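Local coordinates for prenyltransference for protein (Lavandula lanata, PDB 5HC8) that joins two dimethylallyl diphosphate units head-to-middle to make lavandulyl diphosphate, as a plant prenyltransferase of the undecaprenyl diphosphate synthase family, at residues E146-K158 with D168-T180. Sequence-based numbering, arbitrary orientation.
Sequences EDIVEAARKIAAK and DIDEATFEQHLMT
Asp147 and Met179 make one of the two direct hydrogen bonds between helix 146-158 and segment 168-180; Lys158 and His177 make the other. Met179 N gives an almost straight bond (2.7 Å, 169°) to the syn lone pair of Asp147 OD1, while Asp147 OD2 bonds Tyr142 and Gln207, so both carboxylate oxygens of this buried aspartate are satisfied. Lys158, extended beyond CG, brings NZ into the ring plane of His177, 2.8 Å from NE2. The other ring nitrogen, ND1, donates to Thr173 O (2.8 Å); gripped at both nitrogens, the imidazole is held against rotation, and Ile155 CG1 lies over one face in a CH-pi contact, 3.8 Å from the ring centroid. A leucine at His177 would probably leave Lys158 NZ and Thr173 O without these mates. Water joins Lys154 NZ to His177 O. Helix 144-160, which follows strand 135-140 of the parallel sheet, packs here against short helix 171-176, their axes at 106°. With CG anti to the backbone N (chi1 -160°), Phe174 is a knob among Ile148, Ala151, Ala152 and Ile155; Phe174 of the second subunit packs on Ala152. Ile155 CD1 approaches Phe174 CD2 at 3.7 Å. From the flanking loops, Ile169 CD1 meets Ile155 CG2, and Leu178 CD2 lies 3.7 Å from Ala151 CB.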
loop_
_atom_site.group_PDB
_atom_site.type_symbol
_atom_site.label_atom_id
_atom_site.label_comp_id
_atom_site.label_asym_id
_atom_site.label_seq_id
_atom_site.Cartn_x
_atom_site.Cartn_y
_atom_site.Cartn_z
ATOM N N GLU A 146 -10.085 6.989 -2.130
ATOM C CA GLU A 146 -11.501 7.349 -2.094
ATOM C C GLU A 146 -12.256 6.571 -1.002
ATOM O O GLU A 146 -13.092 7.123 -0.274
ATOM C CB GLU A 146 -12.171 7.067 -3.390
ATOM C CG GLU A 146 -11.888 7.998 -4.508
ATOM C CD GLU A 146 -10.485 7.848 -5.117
ATOM O OE1 GLU A 146 -9.692 6.931 -4.773
ATOM O OE2 GLU A 146 -10.195 8.659 -6.020
ATOM N N ASP A 147 -11.939 5.280 -0.885
ATOM C CA ASP A 147 -12.413 4.452 0.236
ATOM C C ASP A 147 -12.111 5.034 1.608
ATOM O O ASP A 147 -13.001 5.128 2.475
ATOM C CB ASP A 147 -11.806 3.037 0.086
ATOM C CG ASP A 147 -12.557 1.961 0.808
ATOM O OD1 ASP A 147 -13.719 2.154 1.332
ATOM O OD2 ASP A 147 -11.958 0.831 0.796
ATOM N N ILE A 148 -10.853 5.370 1.894
ATOM C CA ILE A 148 -10.486 5.931 3.091
ATOM C C ILE A 148 -11.232 7.263 3.359
ATOM O O ILE A 148 -11.690 7.529 4.497
ATOM C CB ILE A 148 -9.002 6.110 3.183
ATOM C CG1 ILE A 148 -8.312 4.710 3.196
ATOM C CG2 ILE A 148 -8.586 6.942 4.399
ATOM C CD1 ILE A 148 -6.816 4.824 2.953
ATOM N N VAL A 149 -11.331 8.115 2.384
ATOM C CA VAL A 149 -11.970 9.440 2.602
ATOM C C VAL A 149 -13.453 9.240 2.920
ATOM O O VAL A 149 -13.969 9.844 3.841
ATOM C CB VAL A 149 -11.804 10.353 1.368
ATOM C CG1 VAL A 149 -12.655 11.631 1.497
ATOM C CG2 VAL A 149 -10.350 10.752 1.151
ATOM N N GLU A 150 -14.094 8.337 2.213
ATOM C CA GLU A 150 -15.522 8.075 2.379
ATOM C C GLU A 150 -15.810 7.412 3.741
ATOM O O GLU A 150 -16.809 7.767 4.451
ATOM C CB GLU A 150 -16.062 7.254 1.225
ATOM C CG GLU A 150 -17.477 6.737 1.403
ATOM C CD GLU A 150 -18.519 7.868 1.536
ATOM O OE1 GLU A 150 -18.201 8.990 1.088
ATOM O OE2 GLU A 150 -19.626 7.642 2.115
ATOM N N ALA A 151 -14.947 6.503 4.156
ATOM C CA ALA A 151 -14.947 6.034 5.550
ATOM C C ALA A 151 -14.810 7.163 6.584
ATOM O O ALA A 151 -15.576 7.206 7.604
ATOM C CB ALA A 151 -13.887 4.966 5.788
ATOM N N ALA A 152 -13.842 8.042 6.362
ATOM C CA ALA A 152 -13.627 9.210 7.194
ATOM C C ALA A 152 -14.902 10.127 7.268
ATOM O O ALA A 152 -15.275 10.585 8.381
ATOM C CB ALA A 152 -12.385 9.971 6.757
ATOM N N ARG A 153 -15.582 10.281 6.140
ATOM C CA ARG A 153 -16.761 11.121 6.068
ATOM C C ARG A 153 -17.851 10.462 6.885
ATOM O O ARG A 153 -18.478 11.124 7.704
ATOM C CB ARG A 153 -17.263 11.303 4.653
ATOM C CG ARG A 153 -16.394 12.163 3.772
ATOM C CD ARG A 153 -17.083 12.489 2.459
ATOM N NE ARG A 153 -16.162 13.192 1.566
ATOM C CZ ARG A 153 -16.492 14.176 0.726
ATOM N NH1 ARG A 153 -17.745 14.613 0.666
ATOM N NH2 ARG A 153 -15.553 14.743 -0.052
ATOM N N LYS A 154 -18.083 9.159 6.655
ATOM C CA LYS A 154 -19.130 8.401 7.421
ATOM C C LYS A 154 -18.893 8.432 8.918
ATOM O O LYS A 154 -19.854 8.559 9.715
ATOM C CB LYS A 154 -19.248 6.933 6.969
ATOM C CG LYS A 154 -19.809 6.632 5.618
ATOM C CD LYS A 154 -19.651 5.118 5.367
ATOM C CE LYS A 154 -20.572 4.519 4.310
ATOM N NZ LYS A 154 -20.379 5.106 2.966
ATOM N N ILE A 155 -17.650 8.315 9.355
ATOM C CA ILE A 155 -17.303 8.377 10.751
ATOM C C ILE A 155 -17.523 9.808 11.244
ATOM O O ILE A 155 -18.053 10.026 12.347
ATOM C CB ILE A 155 -15.902 7.884 11.019
ATOM C CG1 ILE A 155 -15.908 6.364 10.968
ATOM C CG2 ILE A 155 -15.348 8.355 12.349
ATOM C CD1 ILE A 155 -14.545 5.791 10.672
ATOM N N ALA A 156 -17.200 10.790 10.420
ATOM C CA ALA A 156 -17.362 12.158 10.902
ATOM C C ALA A 156 -18.899 12.469 11.053
ATOM O O ALA A 156 -19.306 13.136 11.996
ATOM C CB ALA A 156 -16.660 13.143 9.958
ATOM N N ALA A 157 -19.729 11.981 10.144
ATOM C CA ALA A 157 -21.148 12.182 10.249
ATOM C C ALA A 157 -21.679 11.600 11.543
ATOM O O ALA A 157 -22.480 12.236 12.186
ATOM C CB ALA A 157 -21.880 11.602 9.073
ATOM N N LYS A 158 -21.195 10.415 11.931
ATOM C CA LYS A 158 -21.565 9.799 13.208
ATOM C C LYS A 158 -21.140 10.585 14.419
ATOM O O LYS A 158 -21.871 10.558 15.426
ATOM C CB LYS A 158 -21.009 8.359 13.342
ATOM C CG LYS A 158 -21.718 7.355 12.455
ATOM C CD LYS A 158 -21.436 5.926 12.921
ATOM C CE LYS A 158 -21.996 4.959 11.885
ATOM N NZ LYS A 158 -21.570 3.587 12.172
ATOM N N ASP A 168 -13.168 7.269 20.373
ATOM C CA ASP A 168 -13.668 5.946 20.045
ATOM C C ASP A 168 -13.179 5.438 18.714
ATOM O O ASP A 168 -13.411 4.287 18.389
ATOM C CB ASP A 168 -15.200 5.908 19.989
ATOM C CG ASP A 168 -15.886 6.434 21.284
ATOM O OD1 ASP A 168 -15.260 6.443 22.389
ATOM O OD2 ASP A 168 -17.085 6.825 21.139
ATOM N N ILE A 169 -12.562 6.293 17.893
ATOM C CA ILE A 169 -12.144 5.862 16.572
ATOM C C ILE A 169 -10.851 5.007 16.674
ATOM O O ILE A 169 -9.800 5.492 17.101
ATOM C CB ILE A 169 -11.949 7.061 15.577
ATOM C CG1 ILE A 169 -13.243 7.861 15.448
ATOM C CG2 ILE A 169 -11.573 6.543 14.187
ATOM C CD1 ILE A 169 -12.997 9.280 15.022
ATOM N N ASP A 170 -10.964 3.724 16.359
ATOM C CA ASP A 170 -9.803 2.822 16.404
ATOM C C ASP A 170 -9.738 2.102 15.098
ATOM O O ASP A 170 -10.644 2.287 14.240
ATOM C CB ASP A 170 -9.903 1.858 17.599
ATOM C CG ASP A 170 -11.195 1.132 17.640
ATOM O OD1 ASP A 170 -11.929 1.137 16.647
ATOM O OD2 ASP A 170 -11.507 0.537 18.710
ATOM N N GLU A 171 -8.719 1.235 14.889
ATOM C CA GLU A 171 -8.695 0.493 13.606
ATOM C C GLU A 171 -9.977 -0.160 13.260
ATOM O O GLU A 171 -10.468 -0.150 12.105
ATOM C CB GLU A 171 -7.624 -0.618 13.533
ATOM C CG GLU A 171 -6.294 -0.117 13.223
ATOM C CD GLU A 171 -5.265 -1.217 13.217
ATOM O OE1 GLU A 171 -5.279 -1.993 12.288
ATOM O OE2 GLU A 171 -4.490 -1.325 14.186
ATOM N N ALA A 172 -10.509 -0.892 14.242
ATOM C CA ALA A 172 -11.654 -1.686 13.953
ATOM C C ALA A 172 -12.837 -0.828 13.545
ATOM O O ALA A 172 -13.635 -1.173 12.684
ATOM C CB ALA A 172 -12.004 -2.564 15.179
ATOM N N THR A 173 -12.993 0.318 14.188
ATOM C CA THR A 173 -14.100 1.201 13.786
ATOM C C THR A 173 -13.889 1.721 12.359
ATOM O O THR A 173 -14.778 1.749 11.522
ATOM C CB THR A 173 -14.181 2.393 14.791
ATOM O OG1 THR A 173 -14.475 1.840 16.097
ATOM C CG2 THR A 173 -15.284 3.338 14.370
ATOM N N PHE A 174 -12.641 2.036 12.073
ATOM C CA PHE A 174 -12.339 2.599 10.759
ATOM C C PHE A 174 -12.593 1.564 9.692
ATOM O O PHE A 174 -13.306 1.795 8.729
ATOM C CB PHE A 174 -10.931 3.203 10.762
ATOM C CG PHE A 174 -10.735 4.182 9.652
ATOM C CD1 PHE A 174 -10.486 3.728 8.384
ATOM C CD2 PHE A 174 -10.921 5.536 9.872
ATOM C CE1 PHE A 174 -10.353 4.617 7.340
ATOM C CE2 PHE A 174 -10.773 6.447 8.821
ATOM C CZ PHE A 174 -10.550 5.968 7.549
ATOM N N GLU A 175 -12.221 0.331 9.993
ATOM C CA GLU A 175 -12.441 -0.809 9.127
ATOM C C GLU A 175 -13.903 -1.057 8.809
ATOM O O GLU A 175 -14.281 -1.354 7.683
ATOM C CB GLU A 175 -11.744 -1.974 9.860
ATOM C CG GLU A 175 -11.649 -3.384 9.319
ATOM C CD GLU A 175 -10.528 -3.554 8.371
ATOM O OE1 GLU A 175 -9.312 -3.664 8.743
ATOM O OE2 GLU A 175 -10.932 -3.523 7.205
ATOM N N GLN A 176 -14.801 -0.868 9.785
ATOM C CA GLN A 176 -16.233 -1.175 9.537
ATOM C C GLN A 176 -16.925 -0.135 8.645
ATOM O O GLN A 176 -18.043 -0.319 8.192
ATOM C CB GLN A 176 -17.049 -1.173 10.859
ATOM C CG GLN A 176 -16.567 -2.056 11.992
ATOM C CD GLN A 176 -17.137 -1.566 13.356
ATOM O OE1 GLN A 176 -18.179 -0.883 13.410
ATOM N NE2 GLN A 176 -16.448 -1.896 14.448
ATOM N N HIS A 177 -16.222 0.955 8.332
ATOM C CA HIS A 177 -16.792 1.984 7.426
ATOM C C HIS A 177 -16.208 2.019 6.024
ATOM O O HIS A 177 -16.643 2.829 5.187
ATOM C CB HIS A 177 -16.633 3.314 8.153
ATOM C CG HIS A 177 -17.510 3.401 9.363
ATOM N ND1 HIS A 177 -17.070 3.090 10.630
ATOM C CD2 HIS A 177 -18.839 3.674 9.472
ATOM C CE1 HIS A 177 -18.079 3.224 11.484
ATOM N NE2 HIS A 177 -19.155 3.583 10.803
ATOM N N LEU A 178 -15.260 1.122 5.743
ATOM C CA LEU A 178 -14.748 1.002 4.368
ATOM C C LEU A 178 -15.682 0.201 3.567
ATOM O O LEU A 178 -16.579 -0.494 4.118
ATOM C CB LEU A 178 -13.352 0.324 4.392
ATOM C CG LEU A 178 -12.336 1.195 5.131
ATOM C CD1 LEU A 178 -11.151 0.344 5.572
ATOM C CD2 LEU A 178 -11.808 2.312 4.201
ATOM N N MET A 179 -15.465 0.246 2.254
ATOM C CA MET A 179 -16.213 -0.530 1.297
ATOM C C MET A 179 -16.006 -2.020 1.428
ATOM O O MET A 179 -16.872 -2.767 0.989
ATOM C CB MET A 179 -15.954 -0.061 -0.144
ATOM C CG MET A 179 -16.588 1.294 -0.432
ATOM S SD MET A 179 -16.294 1.848 -2.129
ATOM C CE MET A 179 -14.997 3.012 -1.854
ATOM N N THR A 180 -14.927 -2.459 2.109
ATOM C CA THR A 180 -14.694 -3.875 2.301
ATOM C C THR A 180 -15.444 -4.379 3.545
ATOM O O THR A 180 -15.260 -5.547 3.925
ATOM C CB THR A 180 -13.174 -4.113 2.450
ATOM O OG1 THR A 180 -12.568 -3.055 3.246
ATOM C CG2 THR A 180 -12.605 -4.149 1.067
HETATM O O HOH W 1 -18.228 3.476 2.510
#